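Local coordinates for NO-binding heme-dependent sensor protein (PDB 4U9J) that probably senses nitric oxide through a bound heme, here replaced by manganese protoporphyrin IX, and also binds a zinc ion, at residues A[3-8]-A[45-50]; A[129-134]-A[171-176]; A[137-142]-A[162-167]. The protein carries 3 engineered substitutions. All coordinates share one frame; numbering follows the deposited sequence.

Interaction 1: A[3-8]-A[45-50]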
loop_
_atom_site.group_PDB
_atom_site.type_symbol
_atom_site.label_atom_id
_atom_site.label_comp_id
_atom_site.label_asym_id
_atom_site.label_seq_id
_atom_site.Cartn_x
_atom_site.Cartn_y
_atom_site.Cartn_z
ATOM N N GLY A 3 13.614 1.100 -2.246
ATOM C CA GLY A 3 13.763 0.227 -3.392
ATOM C C GLY A 3 12.713 -0.870 -3.397
ATOM O O GLY A 3 12.227 -1.233 -4.468
ATOM N N ILE A 4 12.370 -1.394 -2.224
ATOM C CA ILE A 4 11.448 -2.481 -2.191
ATOM C C ILE A 4 10.111 -2.116 -2.836
ATOM O O ILE A 4 9.505 -2.972 -3.501
ATOM C CB ILE A 4 11.175 -2.982 -0.785
ATOM C CG1 ILE A 4 10.144 -4.117 -0.845
ATOM C CG2 ILE A 4 10.683 -1.872 0.102
ATOM C CD1 ILE A 4 10.249 -5.014 0.218
ATOM N N ILE A 5 9.677 -0.856 -2.716
ATOM C CA ILE A 5 8.432 -0.456 -3.336
ATOM C C ILE A 5 8.552 -0.541 -4.879
ATOM O O ILE A 5 7.646 -1.045 -5.576
ATOM C CB ILE A 5 8.015 0.951 -2.925
ATOM C CG1 ILE A 5 7.974 1.050 -1.403
ATOM C CG2 ILE A 5 6.673 1.332 -3.584
ATOM C CD1 ILE A 5 7.101 0.049 -0.679
ATOM N N PHE A 6 9.654 -0.028 -5.403
ATOM C CA PHE A 6 9.986 -0.157 -6.813
ATOM C C PHE A 6 10.128 -1.612 -7.269
ATOM O O PHE A 6 9.834 -1.927 -8.418
ATOM C CB PHE A 6 11.312 0.559 -7.133
ATOM C CG PHE A 6 11.260 2.063 -6.995
ATOM C CD1 PHE A 6 11.488 2.652 -5.772
ATOM C CD2 PHE A 6 11.026 2.885 -8.108
ATOM C CE1 PHE A 6 11.469 4.027 -5.644
ATOM C CE2 PHE A 6 10.984 4.252 -7.982
ATOM C CZ PHE A 6 11.182 4.829 -6.773
ATOM N N ASN A 7 10.673 -2.489 -6.420
ATOM C CA ASN A 7 10.840 -3.868 -6.842
ATOM C C ASN A 7 9.488 -4.583 -6.985
ATOM O O ASN A 7 9.276 -5.351 -7.906
ATOM C CB ASN A 7 11.696 -4.670 -5.867
ATOM C CG ASN A 7 13.098 -4.115 -5.664
ATOM O OD1 ASN A 7 13.628 -4.261 -4.554
ATOM N ND2 ASN A 7 13.731 -3.561 -6.699
ATOM N N VAL A 8 8.588 -4.337 -6.044
ATOM C CA VAL A 8 7.200 -4.846 -6.138
ATOM C C VAL A 8 6.483 -4.230 -7.355
ATOM O O VAL A 8 5.784 -4.940 -8.070
ATOM C CB VAL A 8 6.391 -4.592 -4.851
ATOM C CG1 VAL A 8 4.978 -5.128 -5.001
ATOM C CG2 VAL A 8 7.049 -5.317 -3.680
ATOM N N SER A 45 9.578 10.832 -6.725
ATOM C CA SER A 45 9.171 11.275 -8.036
ATOM C C SER A 45 9.430 10.251 -9.133
ATOM O O SER A 45 8.733 10.251 -10.151
ATOM C CB SER A 45 9.855 12.605 -8.394
ATOM O OG SER A 45 11.185 12.444 -8.871
ATOM N N GLU A 46 10.424 9.393 -8.969
ATOM C CA GLU A 46 10.632 8.339 -9.963
ATOM C C GLU A 46 9.447 7.347 -9.927
ATOM O O GLU A 46 9.026 6.852 -10.975
ATOM C CB GLU A 46 11.940 7.578 -9.730
ATOM C CG GLU A 46 13.206 8.228 -10.257
ATOM C CD GLU A 46 14.504 7.553 -9.723
ATOM O OE1 GLU A 46 14.592 6.290 -9.628
ATOM O OE2 GLU A 46 15.449 8.308 -9.379
ATOM N N LEU A 47 8.917 7.064 -8.731
ATOM C CA LEU A 47 7.860 6.057 -8.590
ATOM C C LEU A 47 6.608 6.639 -9.199
ATOM O O LEU A 47 5.977 5.995 -10.025
ATOM C CB LEU A 47 7.593 5.653 -7.127
ATOM C CG LEU A 47 6.637 4.468 -6.948
ATOM C CD1 LEU A 47 7.384 3.154 -7.066
ATOM C CD2 LEU A 47 5.991 4.534 -5.629
ATOM N N PHE A 48 6.270 7.867 -8.785
ATOM C CA PHE A 48 5.075 8.585 -9.279
ATOM C C PHE A 48 5.070 8.754 -10.783
ATOM O O PHE A 48 4.022 8.638 -11.417
ATOM C CB PHE A 48 4.934 9.997 -8.635
ATOM C CG PHE A 48 4.854 9.975 -7.117
ATOM C CD1 PHE A 48 4.615 8.815 -6.441
ATOM C CD2 PHE A 48 5.065 11.108 -6.386
ATOM C CE1 PHE A 48 4.561 8.800 -5.065
ATOM C CE2 PHE A 48 5.008 11.096 -5.028
ATOM C CZ PHE A 48 4.738 9.950 -4.371
ATOM N N SER A 49 6.234 9.025 -11.360
ATOM C CA SER A 49 6.307 9.189 -12.808
ATOM C C SER A 49 6.060 7.885 -13.521
ATOM O O SER A 49 5.433 7.887 -14.560
ATOM C CB SER A 49 7.668 9.737 -13.246
ATOM O OG SER A 49 7.912 10.988 -12.670
ATOM N N ILE A 50 6.577 6.778 -12.993
ATOM C CA ILE A 50 6.375 5.483 -13.642
ATOM C C ILE A 50 4.890 5.101 -13.601
ATOM O O ILE A 50 4.326 4.617 -14.573
ATOM C CB ILE A 50 7.212 4.334 -12.967
ATOM C CG1 ILE A 50 8.723 4.533 -13.181
ATOM C CG2 ILE A 50 6.834 2.980 -13.552
ATOM C CD1 ILE A 50 9.622 3.605 -12.274
#
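Phe6 reaches from helix 3-17 onto Leu47 of helix 44-57, a buried helix-helix packing contact in the helical N-terminal part of this H-NOX fold. The CD1 methyl of Leu47 sits over one face of the Phe6 ring as a CH-pi contact, 3.9 Å from its centroid and displaced toward the rim. Phe6 CZ lies 3.7 Å from Leu47 CB, and Phe6 CE2 comes 3.6 Å from Leu47 N, so the phenyl group is pushed up against the helix backbone. Leu47 is turned to meet it, with CG anti to its own backbone N (chi1 -172°), and its second methyl, CD2, rests 3.9 Å from Ile5 CG2. Beside the Phe6 ring, near its plane, Ile50 closes the contact loosely, its CD1 4.5 Å from Phe6 CD2. The segment axes run nearly parallel, 17° apart, but are separated by 10.8 Å, a gap the large side chains have to bridge. Farther out, Ile5 also touches the porphyrin, which connects this packing with the cofactor pocket. Tyr36 stacks on the Phe6 ring, and its OH hydrogen-bonds Glu46 OE1, while Glu46 OE2 forms a salt bridge with Arg34 NH2.

Interaction 2: A[129-134]-A[171-176]. With ZN (zinc ion), chain D; MNH (manganese protoporphyrin IX), chain C.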
loop_
_atom_site.group_PDB
_atom_site.type_symbol
_atom_site.label_atom_id
_atom_site.label_comp_id
_atom_site.label_asym_id
_atom_site.label_seq_id
_atom_site.Cartn_x
_atom_site.Cartn_y
_atom_site.Cartn_z
ATOM N N ALA A 129 -12.027 2.733 12.192
ATOM C CA ALA A 129 -11.773 4.070 11.679
ATOM C C ALA A 129 -10.283 4.212 11.626
ATOM O O ALA A 129 -9.622 4.274 12.667
ATOM C CB ALA A 129 -12.385 5.111 12.553
ATOM N N LEU A 130 -9.742 4.166 10.425
ATOM C CA LEU A 130 -8.323 4.333 10.231
ATOM C C LEU A 130 -7.974 5.753 9.739
ATOM O O LEU A 130 -8.333 6.144 8.646
ATOM C CB LEU A 130 -7.839 3.278 9.245
ATOM C CG LEU A 130 -6.320 3.055 9.243
ATOM C CD1 LEU A 130 -5.925 2.365 10.531
ATOM C CD2 LEU A 130 -5.829 2.148 8.115
ATOM N N ARG A 131 -7.305 6.544 10.564
ATOM C CA ARG A 131 -6.850 7.886 10.214
ATOM C C ARG A 131 -5.454 7.842 9.611
ATOM O O ARG A 131 -4.524 7.322 10.220
ATOM C CB ARG A 131 -6.859 8.776 11.438
ATOM C CG ARG A 131 -6.716 10.303 11.191
ATOM C CD ARG A 131 -6.758 11.059 12.532
ATOM N NE ARG A 131 -6.742 12.519 12.430
ATOM C CZ ARG A 131 -5.641 13.195 12.121
ATOM N NH1 ARG A 131 -4.534 12.532 11.814
ATOM N NH2 ARG A 131 -5.657 14.507 12.032
ATOM N N TYR A 132 -5.316 8.405 8.413
ATOM C CA TYR A 132 -4.081 8.389 7.634
ATOM C C TYR A 132 -3.648 9.824 7.393
ATOM O O TYR A 132 -4.465 10.679 7.052
ATOM C CB TYR A 132 -4.317 7.693 6.298
ATOM C CG TYR A 132 -3.226 7.864 5.279
ATOM C CD1 TYR A 132 -3.200 8.958 4.423
ATOM C CD2 TYR A 132 -2.222 6.932 5.145
ATOM C CE1 TYR A 132 -2.178 9.104 3.488
ATOM C CE2 TYR A 132 -1.227 7.069 4.181
ATOM C CZ TYR A 132 -1.188 8.153 3.380
ATOM O OH TYR A 132 -0.200 8.316 2.410
ATOM N N SER A 133 -2.353 10.049 7.474
ATOM C CA SER A 133 -1.744 11.359 7.319
ATOM C C SER A 133 -0.370 11.172 6.677
ATOM O O SER A 133 0.410 10.409 7.191
ATOM C CB SER A 133 -1.580 12.008 8.671
ATOM O OG SER A 133 -1.694 13.327 8.419
ATOM N N SER A 134 -0.067 11.857 5.582
ATOM C CA SER A 134 1.265 11.778 4.981
ATOM C C SER A 134 1.457 12.892 3.968
ATOM O O SER A 134 0.560 13.155 3.204
ATOM C CB SER A 134 1.479 10.449 4.276
ATOM O OG SER A 134 2.633 10.467 3.444
ATOM N N HIS A 171 -5.770 15.186 6.711
ATOM C CA HIS A 171 -5.674 13.737 6.928
ATOM C C HIS A 171 -6.804 13.096 6.103
ATOM O O HIS A 171 -7.726 13.814 5.604
ATOM C CB HIS A 171 -5.835 13.426 8.390
ATOM C CG HIS A 171 -7.204 13.745 8.912
ATOM N ND1 HIS A 171 -7.596 15.026 9.267
ATOM C CD2 HIS A 171 -8.299 12.962 9.087
ATOM C CE1 HIS A 171 -8.855 15.003 9.671
ATOM N NE2 HIS A 171 -9.309 13.772 9.558
ATOM N N CYS A 172 -6.754 11.781 5.934
ATOM C CA CYS A 172 -7.891 11.023 5.423
ATOM C C CYS A 172 -8.502 10.137 6.510
ATOM O O CYS A 172 -7.791 9.684 7.403
ATOM C CB CYS A 172 -7.452 10.172 4.243
ATOM S SG CYS A 172 -6.550 10.982 2.925
ATOM N N MET A 173 -9.818 9.917 6.452
ATOM C CA MET A 173 -10.477 8.948 7.298
ATOM C C MET A 173 -10.924 7.782 6.417
ATOM O O MET A 173 -11.671 7.972 5.464
ATOM C CB MET A 173 -11.672 9.545 8.038
ATOM C CG MET A 173 -11.295 10.474 9.192
ATOM S SD MET A 173 -10.263 9.782 10.549
ATOM C CE MET A 173 -11.187 8.371 11.099
ATOM N N LEU A 174 -10.430 6.588 6.710
ATOM C CA LEU A 174 -10.859 5.365 6.021
ATOM C C LEU A 174 -11.687 4.558 6.977
ATOM O O LEU A 174 -11.191 4.056 7.962
ATOM C CB LEU A 174 -9.680 4.532 5.519
ATOM C CG LEU A 174 -9.018 4.991 4.217
ATOM C CD1 LEU A 174 -8.684 6.355 4.244
ATOM C CD2 LEU A 174 -7.673 4.328 4.050
ATOM N N ILE A 175 -12.955 4.434 6.679
ATOM C CA ILE A 175 -13.849 3.743 7.567
ATOM C C ILE A 175 -13.972 2.355 6.951
ATOM O O ILE A 175 -14.538 2.199 5.868
ATOM C CB ILE A 175 -15.226 4.428 7.722
ATOM C CG1 ILE A 175 -15.099 5.904 8.181
ATOM C CG2 ILE A 175 -16.051 3.639 8.715
ATOM C CD1 ILE A 175 -14.345 6.122 9.504
ATOM N N ILE A 176 -13.425 1.370 7.646
ATOM C CA ILE A 176 -13.312 -0.010 7.171
ATOM C C ILE A 176 -14.435 -0.797 7.778
ATOM O O ILE A 176 -14.636 -0.855 8.999
ATOM C CB ILE A 176 -11.988 -0.644 7.550
ATOM C CG1 ILE A 176 -10.788 0.186 7.064
ATOM C CG2 ILE A 176 -11.874 -2.022 6.896
ATOM C CD1 ILE A 176 -9.468 -0.155 7.715
HETATM ZN ZN ZN D . -7.548 10.276 1.017
HETATM MN MN MNH C . 3.375 0.213 5.072
HETATM C CHA MNH C . 4.937 2.396 3.240
HETATM C CHB MNH C . 0.557 1.759 4.599
HETATM C CHC MNH C . 1.609 -2.658 5.619
HETATM C CHD MNH C . 6.073 -1.704 5.043
HETATM N NA MNH C . 2.845 1.991 4.062
HETATM C C1A MNH C . 3.626 2.778 3.260
HETATM C C2A MNH C . 2.792 3.776 2.571
HETATM C C3A MNH C . 1.486 3.534 2.870
HETATM C C4A MNH C . 1.543 2.421 3.831
HETATM C CMA MNH C . 0.176 4.165 2.426
HETATM C CAA MNH C . 3.414 4.770 1.564
HETATM C CBA MNH C . 3.996 6.055 2.160
HETATM C CGA MNH C . 3.127 7.143 2.741
HETATM O O1A MNH C . 3.637 8.125 3.331
HETATM O O2A MNH C . 1.895 6.910 2.609
HETATM N NB MNH C . 1.299 -0.332 5.457
HETATM C C1B MNH C . 0.182 0.470 5.065
HETATM C C2B MNH C . -1.133 -0.115 5.269
HETATM C C3B MNH C . -0.647 -1.360 5.591
HETATM C C4B MNH C . 0.771 -1.562 5.600
HETATM C CMB MNH C . -2.481 0.620 5.113
HETATM C CAB MNH C . -1.489 -2.537 5.868
HETATM C CBB MNH C . -2.766 -3.024 5.374
HETATM N NC MNH C . 3.791 -1.938 5.296
HETATM C C1C MNH C . 2.914 -3.002 5.537
HETATM C C2C MNH C . 3.566 -4.310 5.659
HETATM C C3C MNH C . 4.838 -3.964 5.482
HETATM C C4C MNH C . 5.003 -2.554 5.284
HETATM C CMC MNH C . 2.884 -5.680 5.880
HETATM C CAC MNH C . 5.998 -4.876 5.502
HETATM C CBC MNH C . 6.587 -5.266 6.741
HETATM N ND MNH C . 5.374 0.377 4.519
HETATM C C1D MNH C . 6.441 -0.494 4.469
HETATM C C2D MNH C . 7.646 0.037 3.752
HETATM C C3D MNH C . 7.210 1.232 3.249
HETATM C C4D MNH C . 5.843 1.411 3.636
HETATM C CMD MNH C . 8.932 -0.708 3.666
HETATM C CAD MNH C . 7.989 2.235 2.420
HETATM C CBD MNH C . 8.801 3.212 3.246
HETATM C CGD MNH C . 9.669 4.110 2.356
HETATM O O1D MNH C . 9.542 4.012 1.119
HETATM O O2D MNH C . 10.552 4.921 2.818
#
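Ala129 sits opposite Ile175 in a non-hydrogen-bonded pair of two antiparallel strands, its CB 3.8 Å from Ile175 CD1, on the face of the sheet that also carries Arg131 and Met173. Leu130 points to the other face and forms a hydrogen-bonded pair with Leu174: Leu130 N donates to Leu174 O and Leu174 N to Leu130 O. Leu130 CB packs on Ile176 CD1, with Leu146 of helix 139-152 covering this side. Arg131 has CG anti to its backbone N (chi1 -167°) and runs on extended to NE, which carries its guanidinium past Met173 and flat over the imidazole of His171, centres 3.9 Å apart and planes at 13°. The ring meets it because His171 CG lies between its backbone N and carbonyl carbon. Arg131 NH2 also has a long, weak ion pair with Asp170. With a serine in place of Arg131 the stacked guanidinium is gone, which would probably uncover one face of the His171 ring, leave it freer to turn and cost Asp170 its weak ionic partner. Tyr132 and Cys172 form the next antiparallel hydrogen-bonded pair, the bond from Cys172 N to Tyr132 O being 2.8 Å long. Tyr132 OH then donates to porphyrin propionate O2A at 2.5 Å, in the plane of the ring, and also hydrogen-bonds Leu138 N. Cys172 SG, 4.2 Å from Tyr132 CD1, binds zinc. Past Ser133, Ser134 OG donates to the other oxygen of the same propionate, O1A, at 2.6 Å, and Arg136 NE hydrogen-bonds the porphyrin too. Tyr132, Ser134 and Arg136 form the Tyr-x-Ser-x-Arg heme-propionate motif characteristic of H-NOX domains.

Interaction 3: A[137-142]-A[162-167]. With ZN (zinc ion), chain D; MNH (manganese protoporphyrin IX), chain C.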
loop_
_atom_site.group_PDB
_atom_site.type_symbol
_atom_site.label_atom_id
_atom_site.label_comp_id
_atom_site.label_asym_id
_atom_site.label_seq_id
_atom_site.Cartn_x
_atom_site.Cartn_y
_atom_site.Cartn_z
ATOM N N ARG A 137 0.534 11.838 0.447
ATOM C CA ARG A 137 -0.891 11.711 0.041
ATOM C C ARG A 137 -1.182 10.421 -0.742
ATOM O O ARG A 137 -1.871 10.417 -1.770
ATOM C CB ARG A 137 -1.303 12.957 -0.753
ATOM C CG ARG A 137 -1.094 14.205 0.094
ATOM C CD ARG A 137 -1.991 15.386 -0.308
ATOM N NE ARG A 137 -1.739 15.746 -1.692
ATOM C CZ ARG A 137 -2.322 16.761 -2.296
ATOM N NH1 ARG A 137 -3.157 17.515 -1.618
ATOM N NH2 ARG A 137 -2.051 17.039 -3.567
ATOM N N LEU A 138 -0.684 9.317 -0.209
ATOM C CA LEU A 138 -0.841 8.001 -0.850
ATOM C C LEU A 138 -1.997 7.190 -0.202
ATOM O O LEU A 138 -1.881 5.978 -0.004
ATOM C CB LEU A 138 0.492 7.233 -0.768
ATOM C CG LEU A 138 1.520 7.699 -1.804
ATOM C CD1 LEU A 138 2.955 7.118 -1.530
ATOM C CD2 LEU A 138 1.033 7.250 -3.215
ATOM N N CYS A 139 -3.086 7.878 0.172
ATOM C CA CYS A 139 -4.224 7.227 0.843
ATOM C C CYS A 139 -4.847 6.156 -0.042
ATOM O O CYS A 139 -5.432 5.233 0.467
ATOM C CB CYS A 139 -5.316 8.239 1.220
ATOM S SG CYS A 139 -5.779 9.310 -0.224
ATOM N N PHE A 140 -4.737 6.288 -1.355
ATOM C CA PHE A 140 -5.282 5.279 -2.217
ATOM C C PHE A 140 -4.378 4.058 -2.274
ATOM O O PHE A 140 -4.862 2.944 -2.482
ATOM C CB PHE A 140 -5.557 5.835 -3.608
ATOM C CG PHE A 140 -6.766 6.759 -3.632
ATOM C CD1 PHE A 140 -8.044 6.230 -3.746
ATOM C CD2 PHE A 140 -6.635 8.128 -3.477
ATOM C CE1 PHE A 140 -9.196 7.070 -3.747
ATOM C CE2 PHE A 140 -7.783 8.958 -3.473
ATOM C CZ PHE A 140 -9.055 8.416 -3.604
ATOM N N CYS A 141 -3.077 4.263 -2.100
ATOM C CA CYS A 141 -2.176 3.145 -1.896
ATOM C C CYS A 141 -2.570 2.449 -0.617
ATOM O O CYS A 141 -2.587 1.269 -0.580
ATOM C CB CYS A 141 -0.694 3.577 -1.826
ATOM S SG CYS A 141 0.419 2.172 -1.867
ATOM N N ALA A 142 -2.936 3.209 0.419
ATOM C CA ALA A 142 -3.373 2.600 1.670
ATOM C C ALA A 142 -4.648 1.809 1.535
ATOM O O ALA A 142 -4.726 0.738 2.142
ATOM C CB ALA A 142 -3.566 3.649 2.742
ATOM N N ASP A 162 -14.343 9.472 2.979
ATOM C CA ASP A 162 -15.047 10.741 2.740
ATOM C C ASP A 162 -14.409 11.988 3.334
ATOM O O ASP A 162 -14.844 13.045 3.062
ATOM C CB ASP A 162 -16.491 10.648 3.239
ATOM C CG ASP A 162 -17.266 9.525 2.548
ATOM O OD1 ASP A 162 -17.106 9.410 1.310
ATOM O OD2 ASP A 162 -17.967 8.733 3.238
ATOM N N THR A 163 -13.360 11.849 4.105
ATOM C CA THR A 163 -12.444 12.927 4.480
ATOM C C THR A 163 -11.157 12.545 3.818
ATOM O O THR A 163 -10.698 11.384 3.988
ATOM C CB THR A 163 -12.234 12.991 5.980
ATOM O OG1 THR A 163 -13.510 13.160 6.574
ATOM C CG2 THR A 163 -11.349 14.106 6.427
ATOM N N CYS A 164 -10.572 13.476 3.044
ATOM C CA CYS A 164 -9.403 13.120 2.231
ATOM C C CYS A 164 -8.531 14.342 2.040
ATOM O O CYS A 164 -9.012 15.492 1.905
ATOM C CB CYS A 164 -9.850 12.512 0.890
ATOM S SG CYS A 164 -8.492 12.093 -0.194
ATOM N N MET A 165 -7.230 14.092 2.046
ATOM C CA MET A 165 -6.283 15.154 1.865
ATOM C C MET A 165 -6.436 15.757 0.452
ATOM O O MET A 165 -6.100 16.894 0.216
ATOM C CB MET A 165 -4.854 14.626 2.091
ATOM C CG MET A 165 -4.581 14.067 3.522
ATOM S SD MET A 165 -2.833 13.569 3.785
ATOM C CE MET A 165 -2.081 15.182 3.964
ATOM N N HIS A 166 -6.874 14.947 -0.501
ATOM C CA HIS A 166 -7.025 15.406 -1.867
ATOM C C HIS A 166 -8.239 16.344 -2.010
ATOM O O HIS A 166 -8.328 17.014 -3.008
ATOM C CB HIS A 166 -7.107 14.224 -2.838
ATOM C CG HIS A 166 -5.802 13.477 -2.976
ATOM N ND1 HIS A 166 -4.745 13.939 -3.742
ATOM C CD2 HIS A 166 -5.374 12.324 -2.406
ATOM C CE1 HIS A 166 -3.742 13.093 -3.645
ATOM N NE2 HIS A 166 -4.105 12.103 -2.852
ATOM N N THR A 167 -9.127 16.355 -1.005
ATOM C CA THR A 167 -10.344 17.244 -0.998
ATOM C C THR A 167 -10.163 18.265 0.087
ATOM O O THR A 167 -11.100 18.865 0.529
ATOM C CB THR A 167 -11.669 16.513 -0.807
ATOM O OG1 THR A 167 -11.706 15.797 0.436
ATOM C CG2 THR A 167 -11.905 15.576 -1.919
HETATM ZN ZN ZN D . -7.548 10.276 1.017
HETATM MN MN MNH C . 3.375 0.213 5.072
HETATM C CHA MNH C . 4.937 2.396 3.240
HETATM C CHB MNH C . 0.557 1.759 4.599
HETATM C CHC MNH C . 1.609 -2.658 5.619
HETATM C CHD MNH C . 6.073 -1.704 5.043
HETATM N NA MNH C . 2.845 1.991 4.062
HETATM C C1A MNH C . 3.626 2.778 3.260
HETATM C C2A MNH C . 2.792 3.776 2.571
HETATM C C3A MNH C . 1.486 3.534 2.870
HETATM C C4A MNH C . 1.543 2.421 3.831
HETATM C CMA MNH C . 0.176 4.165 2.426
HETATM C CAA MNH C . 3.414 4.770 1.564
HETATM C CBA MNH C . 3.996 6.055 2.160
HETATM C CGA MNH C . 3.127 7.143 2.741
HETATM O O1A MNH C . 3.637 8.125 3.331
HETATM O O2A MNH C . 1.895 6.910 2.609
HETATM N NB MNH C . 1.299 -0.332 5.457
HETATM C C1B MNH C . 0.182 0.470 5.065
HETATM C C2B MNH C . -1.133 -0.115 5.269
HETATM C C3B MNH C . -0.647 -1.360 5.591
HETATM C C4B MNH C . 0.771 -1.562 5.600
HETATM C CMB MNH C . -2.481 0.620 5.113
HETATM C CAB MNH C . -1.489 -2.537 5.868
HETATM C CBB MNH C . -2.766 -3.024 5.374
HETATM N NC MNH C . 3.791 -1.938 5.296
HETATM C C1C MNH C . 2.914 -3.002 5.537
HETATM C C2C MNH C . 3.566 -4.310 5.659
HETATM C C3C MNH C . 4.838 -3.964 5.482
HETATM C C4C MNH C . 5.003 -2.554 5.284
HETATM C CMC MNH C . 2.884 -5.680 5.880
HETATM C CAC MNH C . 5.998 -4.876 5.502
HETATM C CBC MNH C . 6.587 -5.266 6.741
HETATM N ND MNH C . 5.374 0.377 4.519
HETATM C C1D MNH C . 6.441 -0.494 4.469
HETATM C C2D MNH C . 7.646 0.037 3.752
HETATM C C3D MNH C . 7.210 1.232 3.249
HETATM C C4D MNH C . 5.843 1.411 3.636
HETATM C CMD MNH C . 8.932 -0.708 3.666
HETATM C CAD MNH C . 7.989 2.235 2.420
HETATM C CBD MNH C . 8.801 3.212 3.246
HETATM C CGD MNH C . 9.669 4.110 2.356
HETATM O O1D MNH C . 9.542 4.012 1.119
HETATM O O2D MNH C . 10.552 4.921 2.818
#
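Cys139 and Cys164 are joined through a shared zinc ion, a metal-bridged contact between the first turn of helix 139-152 and the loop that follows strand 156-163. Both thiolate sulfurs, Cys139 SG and Cys164 SG, lie 2.4 Å from the zinc, and His161 and Cys172 complete its ligands. Cys139 puts its sulfur between its own backbone N and carbonyl carbon (chi1 50°), the rotation that aims it at the metal from the start of the helix. Cys164 SG has a second partner besides zinc: it accepts a hydrogen bond of 3.3 Å from His166 N, which would be expected to temper the charge of the thiolate.

His166 is the other centre of the contact. Its NE2 donates to Arg137 O at 3.0 Å, tying the short 3-10 turn to the residue just ahead of the helix N-cap, Leu138. The bond is bent, with 153° at the hydrogen, and the acceptor lies somewhat out of the imidazole plane. Cys139 SG approaches the edge of the same ring, in its plane, 3.7 Å from His166 CD2. The Arg137 side chain folds back over the imidazole: His166 ND1 stands 3.9 Å above the Arg137 guanidinium, over its centre, though the planes are 38° apart and the groups are tilted rather than stacked. Arg137 CD also packs on Met165 CB, 3.8 Å away, and the Phe140 ring has an edge near His166 CD2. On its far side this helix start faces the porphyrin, where Leu138 O comes 3.7 Å from methyl CMA. Three cysteines and one histidine round one zinc make a CCCH-type zinc site, probably structural, here set beside the cofactor pocket.

Interaction 1 comes first along the chain, between helices 3-17 and 44-57; its centre lies about 23 Å from that of interaction 2, on the opposite side of the chain's centre. Interactions 2 and 3 are only about 8 Å apart between centres and share the four-stranded antiparallel sheet, the zinc ion and the porphyrin. In sequence, both segments of interaction 3, 137-142 and 162-167, lie between the two segments of interaction 2. Met173 N probably hydrogen-bonds Thr163 O across the sheet. Interaction 1 reaches interaction 3 through Phe48 packing on Leu138. The porphyrin touches residues of all three contacts, and the zinc fastens the sheet to helix 139-152 beside it.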